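PDB 1Y13: 6-pyruvoyl tetrahydropterin synthase from Plasmodium falciparum, which belongs to the 6-pyruvoyl tetrahydropterin synthase family, assembles from six chains, and holds zinc and biopterin. Local coordinates for residues A[106-111]-A[125-130]. Residues are numbered along the deposited sequence; the frame is centred on the assembly and turned at random.
Sequences NNIKII and CIKLPI
Asn107 ND2, one residue before the Ile108 that touches Cys125, is gripped twice. It hydrogen-bonds to Ser119 OG of its own chain and to the backbone O of Glu117 of a second subunit. The chain has the tunnelling fold (T-fold) of the 6-pyruvoyl tetrahydropterin synthases, and this contact lies between two small sheets apart from its larger antiparallel sheet. Ile108 itself lies on the middle strand of a three-stranded antiparallel sheet, flanked by strands 99-104 and 117-121, where its backbone hydrogen-bonds to Phe120 of strand 117-121. Cys125 starts the strand 125-128, which pairs in parallel with strand 90-93. The contact therefore joins two separate small sheets through side chains alone. The backbones stay well apart, with 8.1 Å between Ile108 CA and Cys125 CA.

Both Ile108 and Cys125 are buried, and the link between them is apolar. Ile108 reaches over with the end of its longer branch. CG1 stands anti to the carbonyl carbon (chi1 -71°), and chi2 of 160° extends CD1 away from its own strand. CD1 meets Cys125 SG at 4.1 Å and Cys125 CB at 4.1 Å, so the methyl lies alongside the CB-SG bond. These distances indicate ordinary van der Waals packing. Ile110, two residues on, packs against Phe90 and Leu92 of the other sheet, so it continues the joint begun by Ile108.

Lys127 is exposed and borders the contact with its aliphatic chain. Its CD lies 4.4 Å from Ile108 CD1, while its NZ is farther off at 5.7 Å from the same methyl.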
loop_
_atom_site.group_PDB
_atom_site.type_symbol
_atom_site.label_atom_id
_atom_site.label_comp_id
_atom_site.label_asym_id
_atom_site.label_seq_id
_atom_site.Cartn_x
_atom_site.Cartn_y
_atom_site.Cartn_z
ATOM N N ASN A 106 38.773 15.173 14.500
ATOM C CA ASN A 106 37.890 14.106 13.969
ATOM C C ASN A 106 36.575 14.574 13.301
ATOM O O ASN A 106 35.674 13.778 13.079
ATOM C CB ASN A 106 37.639 13.058 15.062
ATOM C CG ASN A 106 38.917 12.707 15.822
ATOM O OD1 ASN A 106 39.101 13.114 16.979
ATOM N ND2 ASN A 106 39.833 11.993 15.152
ATOM N N ASN A 107 36.479 15.856 12.969
ATOM C CA ASN A 107 35.214 16.401 12.469
ATOM C C ASN A 107 35.298 16.976 11.073
ATOM O O ASN A 107 36.337 17.442 10.647
ATOM C CB ASN A 107 34.631 17.470 13.404
ATOM C CG ASN A 107 33.758 16.879 14.503
ATOM O OD1 ASN A 107 34.198 15.975 15.218
ATOM N ND2 ASN A 107 32.525 17.425 14.677
ATOM N N ILE A 108 34.174 16.929 10.377
ATOM C CA ILE A 108 34.022 17.644 9.146
ATOM C C ILE A 108 33.178 18.877 9.411
ATOM O O ILE A 108 32.086 18.768 9.951
ATOM C CB ILE A 108 33.365 16.732 8.107
ATOM C CG1 ILE A 108 34.375 15.651 7.699
ATOM C CG2 ILE A 108 32.896 17.524 6.879
ATOM C CD1 ILE A 108 33.773 14.448 7.079
ATOM N N LYS A 109 33.708 20.040 9.045
ATOM C CA LYS A 109 32.987 21.300 9.134
ATOM C C LYS A 109 32.467 21.658 7.749
ATOM O O LYS A 109 33.184 21.512 6.769
ATOM C CB LYS A 109 33.902 22.422 9.601
ATOM C CG LYS A 109 33.151 23.684 10.034
ATOM C CD LYS A 109 34.138 24.830 10.291
ATOM C CE LYS A 109 33.682 25.682 11.453
ATOM N NZ LYS A 109 34.730 26.721 11.772
ATOM N N ILE A 110 31.222 22.109 7.668
ATOM C CA ILE A 110 30.663 22.576 6.414
ATOM C C ILE A 110 30.308 24.042 6.571
ATOM O O ILE A 110 29.558 24.407 7.456
ATOM C CB ILE A 110 29.353 21.858 6.021
ATOM C CG1 ILE A 110 29.505 20.345 6.013
ATOM C CG2 ILE A 110 28.877 22.315 4.662
ATOM C CD1 ILE A 110 28.196 19.679 5.643
ATOM N N ILE A 111 30.816 24.873 5.672
ATOM C CA ILE A 111 30.509 26.298 5.701
ATOM C C ILE A 111 29.690 26.657 4.461
ATOM O O ILE A 111 30.105 26.381 3.322
ATOM C CB ILE A 111 31.806 27.114 5.764
ATOM C CG1 ILE A 111 32.595 26.709 7.014
ATOM C CG2 ILE A 111 31.511 28.602 5.774
ATOM C CD1 ILE A 111 34.030 27.171 7.032
ATOM N N CYS A 125 29.495 11.005 8.388
ATOM C CA CYS A 125 29.262 11.424 7.028
ATOM C C CYS A 125 29.556 10.303 6.024
ATOM O O CYS A 125 30.466 9.498 6.206
ATOM C CB CYS A 125 30.114 12.642 6.698
ATOM S SG CYS A 125 29.823 13.992 7.866
ATOM N N ILE A 126 28.743 10.235 4.981
ATOM C CA ILE A 126 29.041 9.408 3.829
ATOM C C ILE A 126 29.274 10.407 2.696
ATOM O O ILE A 126 28.368 11.155 2.320
ATOM C CB ILE A 126 27.922 8.300 3.534
ATOM C CG1 ILE A 126 28.335 7.333 2.403
ATOM C CG2 ILE A 126 26.540 8.878 3.228
ATOM C CD1 ILE A 126 29.067 6.118 2.909
ATOM N N LYS A 127 30.504 10.424 2.195
ATOM C CA LYS A 127 30.971 11.415 1.234
ATOM C C LYS A 127 30.659 10.899 -0.159
ATOM O O LYS A 127 31.335 10.007 -0.640
ATOM C CB LYS A 127 32.487 11.615 1.441
ATOM C CG LYS A 127 32.767 11.962 2.919
ATOM C CD LYS A 127 34.199 12.255 3.232
ATOM C CE LYS A 127 35.090 11.068 2.921
ATOM N NZ LYS A 127 34.852 9.937 3.838
ATOM N N LEU A 128 29.614 11.427 -0.791
ATOM C CA LEU A 128 29.248 10.979 -2.113
ATOM C C LEU A 128 29.773 11.938 -3.169
ATOM O O LEU A 128 29.773 13.136 -2.947
ATOM C CB LEU A 128 27.722 10.750 -2.247
ATOM C CG LEU A 128 27.048 9.766 -1.279
ATOM C CD1 LEU A 128 25.581 9.636 -1.605
ATOM C CD2 LEU A 128 27.753 8.378 -1.313
ATOM N N PRO A 129 30.233 11.400 -4.321
ATOM C CA PRO A 129 30.757 12.217 -5.417
ATOM C C PRO A 129 29.622 12.829 -6.233
ATOM O O PRO A 129 29.446 12.494 -7.405
ATOM C CB PRO A 129 31.559 11.199 -6.247
ATOM C CG PRO A 129 30.824 9.879 -6.022
ATOM C CD PRO A 129 30.300 9.955 -4.607
ATOM N N ILE A 130 28.849 13.713 -5.591
ATOM C CA ILE A 130 27.689 14.361 -6.204
ATOM C C ILE A 130 27.703 15.847 -5.859
ATOM O O ILE A 130 28.267 16.233 -4.835
ATOM C CB ILE A 130 26.342 13.672 -5.744
ATOM C CG1 ILE A 130 26.168 13.738 -4.220
ATOM C CG2 ILE A 130 26.292 12.204 -6.216
ATOM C CD1 ILE A 130 24.834 13.151 -3.713
#